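Local coordinates for protein AcrVIA1 (Listeria seeligeri, PDB 6VRB) that is an anti-CRISPR protein that probably inhibits the RNA-guided type VI nuclease Cas13a by binding its guide-RNA complex, at residues 66-72 with 109-115; 60-65 with 121-127; 50-54 with 74-78. All coordinates share one frame; numbering follows the deposited sequence.

Interaction 1: 66-72 with 109-115; sequences NYSFRCH and ELFVEVC. With nucleotides of chain A.
Phe111 reaches out of the short helix 110-113 into the loop 66-72, where His72 lies over one face of its ring and Arg70 CB over the opposite one, toward the rim. The His72 and Phe111 rings make an offset stack, with centroids 4.3 Å apart and planes 15° from parallel. His72 also meets the backbone of the same residue: its NE2 donates a weak hydrogen bond to Phe111 O at 3.3 Å, and that oxygen lies in the imidazole plane. Stack and bond together would tend to limit how the imidazole can turn. Obliquely to the imidazole stands Cys115 SG, 4.5 Å from the His72 centroid.

The Arg70 chain bends at chi3 (72°), which carries its guanidinium to the Glu109 carboxylate. There NH2 forms a salt bridge with Glu109 OE1 at 3.0 Å, although the hydrogen bond within it is weak; the two flat groups are inclined by 26°. Along the guanidinium edge, NH2 also touches Phe111 CB at 3.8 Å. Glu109 occupies the N-cap of the helix, and its backbone O accepts from both Val112 N and Glu113 N.

Phe69 points away from the helix and lies face to face with the adenine of A47 of chain A, its CD1 coming 3.4 Å from A47 C6. Arg70 CG covers the other face, and C48 N3 of chain A meets the ring edge, 3.6 Å from Phe69 CE2. Phe69 thus packs on the RNA while Arg70 and His72 of the same loop meet the helix. The loop connects strands 59-62 and 73-78, and His72 and Val114 both touch helix 88-94, at Ala88 and Glu92.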
loop_
_atom_site.group_PDB
_atom_site.type_symbol
_atom_site.label_atom_id
_atom_site.label_comp_id
_atom_site.label_asym_id
_atom_site.label_seq_id
_atom_site.Cartn_x
_atom_site.Cartn_y
_atom_site.Cartn_z
ATOM N N ASN C 66 27.725 3.146 -0.624
ATOM C CA ASN C 66 27.011 2.469 -1.704
ATOM C C ASN C 66 27.888 2.286 -2.933
ATOM O O ASN C 66 27.485 2.635 -4.043
ATOM C CB ASN C 66 25.731 3.228 -2.027
ATOM C CG ASN C 66 24.654 2.331 -2.550
ATOM O OD1 ASN C 66 24.878 1.145 -2.773
ATOM N ND2 ASN C 66 23.456 2.869 -2.693
ATOM N N TYR C 67 29.094 1.742 -2.711
ATOM C CA TYR C 67 30.221 1.571 -3.637
ATOM C C TYR C 67 29.854 1.126 -5.043
ATOM O O TYR C 67 30.381 1.644 -6.029
ATOM C CB TYR C 67 31.194 0.539 -3.061
ATOM C CG TYR C 67 32.486 0.338 -3.831
ATOM C CD1 TYR C 67 33.572 1.168 -3.622
ATOM C CD2 TYR C 67 32.627 -0.699 -4.747
ATOM C CE1 TYR C 67 34.754 0.992 -4.305
ATOM C CE2 TYR C 67 33.800 -0.878 -5.443
ATOM C CZ TYR C 67 34.862 -0.030 -5.213
ATOM O OH TYR C 67 36.039 -0.209 -5.895
ATOM N N SER C 68 28.940 0.171 -5.134
ATOM C CA SER C 68 28.562 -0.468 -6.383
ATOM C C SER C 68 27.048 -0.548 -6.366
ATOM O O SER C 68 26.430 0.207 -5.616
ATOM C CB SER C 68 29.206 -1.844 -6.524
ATOM O OG SER C 68 28.794 -2.482 -7.715
ATOM N N PHE C 69 26.436 -1.386 -7.205
ATOM C CA PHE C 69 24.976 -1.423 -7.265
ATOM C C PHE C 69 24.333 -1.882 -5.962
ATOM O O PHE C 69 23.657 -1.087 -5.304
ATOM C CB PHE C 69 24.495 -2.288 -8.430
ATOM C CG PHE C 69 23.012 -2.539 -8.414
ATOM C CD1 PHE C 69 22.113 -1.488 -8.439
ATOM C CD2 PHE C 69 22.519 -3.828 -8.424
ATOM C CE1 PHE C 69 20.765 -1.720 -8.416
ATOM C CE2 PHE C 69 21.173 -4.060 -8.418
ATOM C CZ PHE C 69 20.294 -3.003 -8.415
ATOM N N ARG C 70 24.525 -3.128 -5.556
ATOM C CA ARG C 70 24.083 -3.527 -4.226
ATOM C C ARG C 70 25.283 -4.124 -3.512
ATOM O O ARG C 70 25.425 -5.338 -3.378
ATOM C CB ARG C 70 22.909 -4.493 -4.289
ATOM C CG ARG C 70 21.674 -3.860 -4.851
ATOM C CD ARG C 70 20.471 -4.753 -4.756
ATOM N NE ARG C 70 20.022 -4.854 -3.376
ATOM C CZ ARG C 70 19.051 -5.651 -2.956
ATOM N NH1 ARG C 70 18.410 -6.429 -3.811
ATOM N NH2 ARG C 70 18.721 -5.672 -1.678
ATOM N N CYS C 71 26.131 -3.236 -2.997
ATOM C CA CYS C 71 27.405 -3.669 -2.445
ATOM C C CYS C 71 27.972 -2.547 -1.594
ATOM O O CYS C 71 28.174 -1.441 -2.096
ATOM C CB CYS C 71 28.367 -4.039 -3.572
ATOM S SG CYS C 71 29.757 -5.047 -3.086
ATOM N N HIS C 72 28.209 -2.820 -0.316
ATOM C CA HIS C 72 28.971 -1.917 0.527
ATOM C C HIS C 72 30.381 -2.480 0.708
ATOM O O HIS C 72 30.589 -3.693 0.683
ATOM C CB HIS C 72 28.308 -1.752 1.896
ATOM C CG HIS C 72 26.832 -1.474 1.858
ATOM N ND1 HIS C 72 26.293 -0.292 1.408
ATOM C CD2 HIS C 72 25.788 -2.205 2.309
ATOM C CE1 HIS C 72 24.982 -0.323 1.537
ATOM N NE2 HIS C 72 24.649 -1.471 2.087
ATOM N N GLU C 109 14.954 -3.836 4.488
ATOM C CA GLU C 109 15.828 -4.988 4.330
ATOM C C GLU C 109 17.191 -4.736 4.977
ATOM O O GLU C 109 17.504 -3.632 5.418
ATOM C CB GLU C 109 15.983 -5.310 2.849
ATOM C CG GLU C 109 16.557 -4.150 2.063
ATOM C CD GLU C 109 16.684 -4.433 0.588
ATOM O OE1 GLU C 109 16.326 -5.549 0.157
ATOM O OE2 GLU C 109 17.145 -3.534 -0.143
ATOM N N LEU C 110 18.016 -5.792 5.028
ATOM C CA LEU C 110 19.379 -5.650 5.534
ATOM C C LEU C 110 20.271 -4.785 4.668
ATOM O O LEU C 110 21.297 -4.328 5.159
ATOM C CB LEU C 110 20.092 -6.987 5.699
ATOM C CG LEU C 110 19.991 -7.766 6.995
ATOM C CD1 LEU C 110 20.732 -9.066 6.828
ATOM C CD2 LEU C 110 20.620 -6.958 8.108
ATOM N N PHE C 111 19.948 -4.561 3.398
ATOM C CA PHE C 111 20.797 -3.661 2.629
ATOM C C PHE C 111 20.571 -2.208 3.041
ATOM O O PHE C 111 21.421 -1.349 2.790
ATOM C CB PHE C 111 20.557 -3.867 1.136
ATOM C CG PHE C 111 21.502 -3.108 0.270
ATOM C CD1 PHE C 111 22.803 -3.528 0.120
ATOM C CD2 PHE C 111 21.097 -1.955 -0.369
ATOM C CE1 PHE C 111 23.669 -2.825 -0.674
ATOM C CE2 PHE C 111 21.963 -1.249 -1.154
ATOM C CZ PHE C 111 23.248 -1.672 -1.296
ATOM N N VAL C 112 19.459 -1.929 3.709
ATOM C CA VAL C 112 19.139 -0.585 4.162
ATOM C C VAL C 112 19.354 -0.443 5.662
ATOM O O VAL C 112 19.826 0.588 6.145
ATOM C CB VAL C 112 17.688 -0.256 3.754
ATOM C CG1 VAL C 112 17.322 1.160 4.136
ATOM C CG2 VAL C 112 17.501 -0.489 2.268
ATOM N N GLU C 113 19.027 -1.483 6.428
ATOM C CA GLU C 113 19.063 -1.376 7.879
ATOM C C GLU C 113 20.460 -1.513 8.460
ATOM O O GLU C 113 20.693 -1.050 9.579
ATOM C CB GLU C 113 18.156 -2.430 8.509
ATOM C CG GLU C 113 16.684 -2.201 8.289
ATOM C CD GLU C 113 16.173 -0.949 8.972
ATOM O OE1 GLU C 113 16.727 -0.552 10.017
ATOM O OE2 GLU C 113 15.191 -0.364 8.475
ATOM N N VAL C 114 21.393 -2.138 7.741
ATOM C CA VAL C 114 22.710 -2.392 8.316
ATOM C C VAL C 114 23.593 -1.158 8.271
ATOM O O VAL C 114 24.658 -1.142 8.899
ATOM C CB VAL C 114 23.385 -3.572 7.591
ATOM C CG1 VAL C 114 24.023 -3.114 6.294
ATOM C CG2 VAL C 114 24.353 -4.322 8.496
ATOM N N CYS C 115 23.159 -0.104 7.580
ATOM C CA CYS C 115 23.937 1.123 7.504
ATOM C C CYS C 115 24.012 1.831 8.848
ATOM O O CYS C 115 24.928 2.623 9.082
ATOM C CB CYS C 115 23.336 2.043 6.450
ATOM S SG CYS C 115 23.460 1.393 4.790
ATOM P P A A 47 19.499 -6.938 -16.419
ATOM O OP1 A A 47 18.695 -8.024 -17.001
ATOM O OP2 A A 47 19.037 -6.189 -15.240
ATOM O "O5'" A A 47 20.858 -7.607 -15.979
ATOM C "C5'" A A 47 20.991 -8.151 -14.680
ATOM C "C4'" A A 47 22.330 -7.813 -14.094
ATOM O "O4'" A A 47 22.474 -6.373 -14.066
ATOM C "C3'" A A 47 22.543 -8.306 -12.673
ATOM O "O3'" A A 47 23.858 -8.829 -12.529
ATOM C "C2'" A A 47 22.366 -7.053 -11.821
ATOM O "O2'" A A 47 23.138 -7.042 -10.643
ATOM C "C1'" A A 47 22.791 -5.940 -12.764
ATOM N N9 A A 47 22.059 -4.700 -12.513
ATOM C C8 A A 47 20.704 -4.541 -12.423
ATOM N N7 A A 47 20.315 -3.320 -12.180
ATOM C C5 A A 47 21.506 -2.634 -12.094
ATOM C C6 A A 47 21.790 -1.292 -11.843
ATOM N N6 A A 47 20.852 -0.372 -11.636
ATOM N N1 A A 47 23.081 -0.916 -11.829
ATOM C C2 A A 47 24.025 -1.845 -12.038
ATOM N N3 A A 47 23.883 -3.141 -12.280
ATOM C C4 A A 47 22.588 -3.465 -12.295
ATOM P P C A 48 24.047 -10.414 -12.352
ATOM O OP1 C A 48 25.413 -10.658 -11.837
ATOM O OP2 C A 48 23.608 -11.090 -13.588
ATOM O "O5'" C A 48 23.009 -10.791 -11.205
ATOM C "C5'" C A 48 23.355 -10.590 -9.840
ATOM C "C4'" C A 48 22.191 -10.791 -8.900
ATOM O "O4'" C A 48 21.448 -9.554 -8.734
ATOM C "C3'" C A 48 21.171 -11.860 -9.277
ATOM O "O3'" C A 48 20.745 -12.511 -8.085
ATOM C "C2'" C A 48 20.007 -11.034 -9.812
ATOM O "O2'" C A 48 18.750 -11.670 -9.735
ATOM C "C1'" C A 48 20.074 -9.809 -8.910
ATOM N N1 C A 48 19.454 -8.602 -9.467
ATOM C C2 C A 48 19.095 -7.592 -8.577
ATOM O O2 C A 48 19.323 -7.754 -7.370
ATOM N N3 C A 48 18.517 -6.470 -9.050
ATOM C C4 C A 48 18.294 -6.350 -10.355
ATOM N N4 C A 48 17.721 -5.227 -10.785
ATOM C C5 C A 48 18.644 -7.366 -11.286
ATOM C C6 C A 48 19.215 -8.473 -10.803
#

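Interaction 2: 60-65 with 121-127; sequences SLVFWK and LADVTVV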
loop_
_atom_site.group_PDB
_atom_site.type_symbol
_atom_site.label_atom_id
_atom_site.label_comp_id
_atom_site.label_asym_id
_atom_site.label_seq_id
_atom_site.Cartn_x
_atom_site.Cartn_y
_atom_site.Cartn_z
ATOM N N SER C 60 41.921 1.842 11.472
ATOM C CA SER C 60 40.776 2.745 11.187
ATOM C C SER C 60 39.861 2.066 10.163
ATOM O O SER C 60 40.386 1.575 9.148
ATOM C CB SER C 60 41.261 4.076 10.689
ATOM O OG SER C 60 42.164 3.906 9.607
ATOM N N LEU C 61 38.547 2.058 10.409
ATOM C CA LEU C 61 37.627 1.386 9.505
ATOM C C LEU C 61 36.914 2.427 8.650
ATOM O O LEU C 61 36.524 3.483 9.152
ATOM C CB LEU C 61 36.609 0.549 10.288
ATOM C CG LEU C 61 35.610 -0.325 9.531
ATOM C CD1 LEU C 61 36.318 -1.419 8.799
ATOM C CD2 LEU C 61 34.598 -0.912 10.468
ATOM N N VAL C 62 36.769 2.142 7.357
ATOM C CA VAL C 62 36.122 3.033 6.397
ATOM C C VAL C 62 34.946 2.291 5.786
ATOM O O VAL C 62 35.099 1.149 5.346
ATOM C CB VAL C 62 37.105 3.495 5.303
ATOM C CG1 VAL C 62 36.398 4.303 4.236
ATOM C CG2 VAL C 62 38.234 4.301 5.905
ATOM N N PHE C 63 33.777 2.937 5.742
ATOM C CA PHE C 63 32.556 2.243 5.342
ATOM C C PHE C 63 32.288 2.283 3.837
ATOM O O PHE C 63 31.965 1.235 3.276
ATOM C CB PHE C 63 31.369 2.771 6.164
ATOM C CG PHE C 63 30.013 2.290 5.702
ATOM C CD1 PHE C 63 29.756 0.950 5.474
ATOM C CD2 PHE C 63 28.950 3.169 5.663
ATOM C CE1 PHE C 63 28.519 0.536 5.057
ATOM C CE2 PHE C 63 27.700 2.743 5.290
ATOM C CZ PHE C 63 27.483 1.426 4.993
ATOM N N TRP C 64 32.399 3.445 3.185
ATOM C CA TRP C 64 32.182 3.622 1.742
ATOM C C TRP C 64 30.814 3.113 1.312
ATOM O O TRP C 64 30.751 2.065 0.668
ATOM C CB TRP C 64 33.213 2.910 0.857
ATOM C CG TRP C 64 33.317 3.540 -0.514
ATOM C CD1 TRP C 64 32.378 3.538 -1.502
ATOM C CD2 TRP C 64 34.484 4.123 -1.090
ATOM N NE1 TRP C 64 32.847 4.180 -2.612
ATOM C CE2 TRP C 64 34.149 4.529 -2.392
ATOM C CE3 TRP C 64 35.774 4.364 -0.623
ATOM C CZ2 TRP C 64 35.053 5.163 -3.228
ATOM C CZ3 TRP C 64 36.667 5.000 -1.457
ATOM C CH2 TRP C 64 36.302 5.388 -2.746
ATOM N N LYS C 65 29.747 3.812 1.696
ATOM C CA LYS C 65 28.383 3.293 1.751
ATOM C C LYS C 65 27.871 2.525 0.539
ATOM O O LYS C 65 27.658 1.321 0.644
ATOM C CB LYS C 65 27.425 4.436 2.050
ATOM C CG LYS C 65 26.000 3.985 2.198
ATOM C CD LYS C 65 25.161 5.082 2.776
ATOM C CE LYS C 65 23.728 4.646 2.910
ATOM N NZ LYS C 65 22.900 5.702 3.532
ATOM N N LEU C 121 30.301 1.304 13.620
ATOM C CA LEU C 121 31.538 0.538 13.597
ATOM C C LEU C 121 32.686 1.339 13.008
ATOM O O LEU C 121 33.816 1.261 13.499
ATOM C CB LEU C 121 31.356 -0.748 12.795
ATOM C CG LEU C 121 30.496 -1.875 13.354
ATOM C CD1 LEU C 121 30.355 -2.968 12.323
ATOM C CD2 LEU C 121 31.134 -2.426 14.602
ATOM N N ALA C 122 32.425 2.098 11.953
ATOM C CA ALA C 122 33.491 2.728 11.191
ATOM C C ALA C 122 33.810 4.105 11.758
ATOM O O ALA C 122 33.096 4.642 12.606
ATOM C CB ALA C 122 33.107 2.811 9.719
ATOM N N ASP C 123 34.896 4.690 11.282
ATOM C CA ASP C 123 35.270 6.062 11.589
ATOM C C ASP C 123 34.904 7.026 10.477
ATOM O O ASP C 123 34.478 8.149 10.750
ATOM C CB ASP C 123 36.778 6.151 11.842
ATOM C CG ASP C 123 37.210 5.369 13.054
ATOM O OD1 ASP C 123 36.406 5.239 13.999
ATOM O OD2 ASP C 123 38.354 4.876 13.061
ATOM N N VAL C 124 35.053 6.603 9.224
ATOM C CA VAL C 124 34.840 7.435 8.048
ATOM C C VAL C 124 33.834 6.713 7.165
ATOM O O VAL C 124 33.924 5.495 6.999
ATOM C CB VAL C 124 36.163 7.675 7.287
ATOM C CG1 VAL C 124 35.962 8.549 6.066
ATOM C CG2 VAL C 124 37.213 8.280 8.192
ATOM N N THR C 125 32.860 7.443 6.622
ATOM C CA THR C 125 32.034 6.901 5.554
ATOM C C THR C 125 32.234 7.726 4.291
ATOM O O THR C 125 32.537 8.919 4.350
ATOM C CB THR C 125 30.543 6.863 5.909
ATOM O OG1 THR C 125 30.014 8.184 5.941
ATOM C CG2 THR C 125 30.332 6.235 7.261
ATOM N N VAL C 126 32.086 7.070 3.146
ATOM C CA VAL C 126 32.260 7.682 1.835
ATOM C C VAL C 126 30.952 7.494 1.083
ATOM O O VAL C 126 30.421 6.382 1.038
ATOM C CB VAL C 126 33.436 7.053 1.067
ATOM C CG1 VAL C 126 33.561 7.644 -0.310
ATOM C CG2 VAL C 126 34.726 7.226 1.834
ATOM N N VAL C 127 30.487 8.567 0.438
ATOM C CA VAL C 127 29.223 8.529 -0.356
ATOM C C VAL C 127 29.412 9.341 -1.643
ATOM O O VAL C 127 29.340 10.580 -1.567
ATOM C CB VAL C 127 28.033 9.060 0.464
ATOM C CG1 VAL C 127 27.026 9.782 -0.418
ATOM C CG2 VAL C 127 27.356 7.954 1.255
#
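Trp64 CG stands anti to the backbone N (chi1 -157°), and Val126 CG1 does likewise in its own residue (chi1 177°), a pairing that brings the methyl over the face of the indole as a CH-pi contact. CG1 lies 3.8 Å from the centroid of the Trp64 six-membered ring.

The backbones run roughly parallel, as a short and irregular strand pairing. Axes of 60-62 and 124-126 approach to 6.1 Å with their directions 22° apart, and a single bridge pairs Val62 with Val124. Strand 59-62 is the outermost strand of the antiparallel sheet 59-62/73-78/83-87, so this parallel pairing ties that sheet to the antiparallel pair 124-126/140-142. Leu61 O takes a good bond from Asp123 N at 2.9 Å and a weak one from Val124 N, just after helix 115-121 has ended. Farther along, Phe63 N donates to Val124 O at 2.9 Å. Lys65 N donates to Val126 O at 2.7 Å, beyond the regular strand, where Trp64 has adopted left-handed backbone angles.

Side chains fill both flanks of the pair. Val62 and Val124 lie side by side, pointing the same way, with Ile163 of helix 163-175 packed on both. Ala122 CB touches both Leu61 CG and Phe63 CB, each at 4.0 Å. The Ser60 hydroxyl is hydrogen-bonded to Ile77 O. The Phe63 ring is met at its edge, near the ring plane, by the methyl of Thr125: CG2 lies 3.7 Å from Phe63 CD2.

Interaction 3: 50-54 with 74-78; sequences WFEMW and LFVIE
Val76 presents both of its methyls to the end of helix 44-53, and more of its surface is buried by this contact than that of any other residue in it. With CG1 anti to the backbone N (chi1 177°), the two branches diverge to different partners. CG1 meets Met53 CB at 3.6 Å, whereas CG2 approaches the Trp50 indole obliquely and lies 3.5 Å from its CE2. The same CG2 touches Trp54 CB at 3.9 Å, so one valine methyl is shared by two tryptophans.

Trp50 contributes its pyrrole side and the adjoining part of the benzo ring. Its NE1 lies 3.4 Å from Leu74 O, a weak hydrogen bond with an N-H...O angle of 130°, and CZ2 packs on Leu74 CB at 3.9 Å. The indole therefore spans from Leu74 to Val76, two residues whose side chains leave the same face of the strand.

This is helix-on-sheet packing, in which the end of the helix packs on one face of the antiparallel sheet 59-62/73-78/83-87. The alternation along its central strand supports the assignment: Leu74 and Val76 point toward the helix, whereas Phe75 and Ile77 point away. Neighbouring strands extend the floor, with Leu61 and Ile86 touching Trp50 and Leu84 touching Met53. Behind Trp50, its benzo ring bears on the rings of Phe51 and Trp54, and Phe91 of helix 88-94 meets Trp54 edge-to-face.

Met53 is the third large contributor. Its CB touches both Val76 CG1 and Glu78 OE1, and its CG is also near that oxygen. The Glu78 chain bends at chi2 (62°), which brings OE1 within 3.5 Å of Met53 CB, so that this one oxygen meets Met53 CB and CG.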
loop_
_atom_site.group_PDB
_atom_site.type_symbol
_atom_site.label_atom_id
_atom_site.label_comp_id
_atom_site.label_asym_id
_atom_site.label_seq_id
_atom_site.Cartn_x
_atom_site.Cartn_y
_atom_site.Cartn_z
ATOM N N TRP C 50 41.983 -9.664 6.446
ATOM C CA TRP C 50 41.129 -8.520 6.748
ATOM C C TRP C 50 40.691 -8.539 8.203
ATOM O O TRP C 50 40.640 -7.489 8.852
ATOM C CB TRP C 50 39.895 -8.499 5.850
ATOM C CG TRP C 50 39.104 -7.224 5.971
ATOM C CD1 TRP C 50 39.320 -6.055 5.311
ATOM C CD2 TRP C 50 38.049 -6.964 6.896
ATOM N NE1 TRP C 50 38.416 -5.106 5.713
ATOM C CE2 TRP C 50 37.635 -5.639 6.698
ATOM C CE3 TRP C 50 37.400 -7.734 7.859
ATOM C CZ2 TRP C 50 36.603 -5.073 7.423
ATOM C CZ3 TRP C 50 36.381 -7.173 8.580
ATOM C CH2 TRP C 50 35.985 -5.856 8.357
ATOM N N PHE C 51 40.371 -9.718 8.741
ATOM C CA PHE C 51 40.036 -9.840 10.158
ATOM C C PHE C 51 41.269 -9.963 11.043
ATOM O O PHE C 51 41.278 -10.740 11.998
ATOM C CB PHE C 51 39.152 -11.067 10.347
ATOM C CG PHE C 51 37.772 -10.943 9.794
ATOM C CD1 PHE C 51 36.757 -10.402 10.553
ATOM C CD2 PHE C 51 37.483 -11.404 8.528
ATOM C CE1 PHE C 51 35.484 -10.306 10.049
ATOM C CE2 PHE C 51 36.212 -11.306 8.018
ATOM C CZ PHE C 51 35.211 -10.756 8.780
ATOM N N GLU C 52 42.296 -9.193 10.774
ATOM C CA GLU C 52 43.475 -9.132 11.621
ATOM C C GLU C 52 43.940 -7.710 11.856
ATOM O O GLU C 52 44.462 -7.414 12.934
ATOM C CB GLU C 52 44.615 -9.944 10.991
ATOM C CG GLU C 52 45.846 -10.131 11.856
ATOM C CD GLU C 52 46.918 -10.961 11.174
ATOM O OE1 GLU C 52 46.712 -11.358 10.008
ATOM O OE2 GLU C 52 47.966 -11.217 11.806
ATOM N N MET C 53 43.867 -6.900 10.796
ATOM C CA MET C 53 44.137 -5.445 10.892
ATOM C C MET C 53 42.988 -4.829 11.695
ATOM O O MET C 53 43.253 -3.998 12.582
ATOM C CB MET C 53 44.169 -4.817 9.495
ATOM C CG MET C 53 45.273 -5.362 8.614
ATOM S SD MET C 53 45.379 -4.502 7.027
ATOM C CE MET C 53 43.888 -5.091 6.228
ATOM N N TRP C 54 41.761 -5.274 11.400
ATOM C CA TRP C 54 40.525 -4.785 12.069
ATOM C C TRP C 54 40.560 -5.145 13.555
ATOM O O TRP C 54 40.269 -4.264 14.385
ATOM C CB TRP C 54 39.298 -5.394 11.378
ATOM C CG TRP C 54 37.984 -5.017 11.991
ATOM C CD1 TRP C 54 37.456 -3.763 12.094
ATOM C CD2 TRP C 54 37.013 -5.906 12.571
ATOM N NE1 TRP C 54 36.234 -3.810 12.707
ATOM C CE2 TRP C 54 35.934 -5.111 13.009
ATOM C CE3 TRP C 54 36.950 -7.290 12.766
ATOM C CZ2 TRP C 54 34.811 -5.657 13.628
ATOM C CZ3 TRP C 54 35.840 -7.826 13.377
ATOM C CH2 TRP C 54 34.786 -7.019 13.803
ATOM N N LEU C 74 33.665 -2.364 3.175
ATOM C CA LEU C 74 34.355 -2.006 4.409
ATOM C C LEU C 74 35.866 -2.025 4.200
ATOM O O LEU C 74 36.426 -3.058 3.836
ATOM C CB LEU C 74 33.964 -2.990 5.504
ATOM C CG LEU C 74 32.476 -3.017 5.825
ATOM C CD1 LEU C 74 32.172 -4.161 6.745
ATOM C CD2 LEU C 74 32.053 -1.709 6.447
ATOM N N PHE C 75 36.537 -0.904 4.450
ATOM C CA PHE C 75 37.984 -0.799 4.286
ATOM C C PHE C 75 38.641 -0.638 5.650
ATOM O O PHE C 75 38.150 0.123 6.486
ATOM C CB PHE C 75 38.361 0.382 3.387
ATOM C CG PHE C 75 38.020 0.184 1.939
ATOM C CD1 PHE C 75 38.875 -0.508 1.101
ATOM C CD2 PHE C 75 36.848 0.692 1.417
ATOM C CE1 PHE C 75 38.563 -0.691 -0.233
ATOM C CE2 PHE C 75 36.527 0.505 0.086
ATOM C CZ PHE C 75 37.386 -0.184 -0.736
ATOM N N VAL C 76 39.756 -1.334 5.865
ATOM C CA VAL C 76 40.575 -1.162 7.063
ATOM C C VAL C 76 41.892 -0.526 6.661
ATOM O O VAL C 76 42.632 -1.083 5.844
ATOM C CB VAL C 76 40.835 -2.495 7.780
ATOM C CG1 VAL C 76 41.744 -2.264 8.949
ATOM C CG2 VAL C 76 39.562 -3.101 8.260
ATOM N N ILE C 77 42.203 0.621 7.247
ATOM C CA ILE C 77 43.451 1.323 6.984
ATOM C C ILE C 77 44.371 1.139 8.179
ATOM O O ILE C 77 44.020 1.507 9.306
ATOM C CB ILE C 77 43.210 2.811 6.692
ATOM C CG1 ILE C 77 42.382 2.958 5.419
ATOM C CG2 ILE C 77 44.523 3.525 6.544
ATOM C CD1 ILE C 77 41.888 4.347 5.176
ATOM N N GLU C 78 45.546 0.572 7.933
ATOM C CA GLU C 78 46.529 0.310 8.970
ATOM C C GLU C 78 47.289 1.613 9.238
ATOM O O GLU C 78 47.121 2.601 8.521
ATOM C CB GLU C 78 47.392 -0.881 8.533
ATOM C CG GLU C 78 48.368 -1.489 9.550
ATOM C CD GLU C 78 47.682 -2.073 10.769
ATOM O OE1 GLU C 78 46.518 -2.500 10.662
ATOM O OE2 GLU C 78 48.312 -2.095 11.846
#

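In the fold
Interactions 2 and 3 involve neighbouring antiparallel strands, one at its edge and the other on its face: Ser60 O and Ile77 N lie 2.8 Å apart in a probable hydrogen bond, and Phe63 CD1 is 3.6 Å from Leu74 CD2. Their centres are 11 Å apart. The RNA-contacting loop of interaction 1 is the connection between the two strands that interactions 2 and 3 use. Interaction 1, centred 13 Å from interaction 2, meets it where His72 CB packs on Phe63 CE1 at 3.9 Å. Interaction 1 includes direct contacts with A47 and C48 of chain A. The nearest atom of interaction 3 lies about 7 Å from the bound nucleic acid. For interaction 2 that nearest-atom distance is about 13 Å.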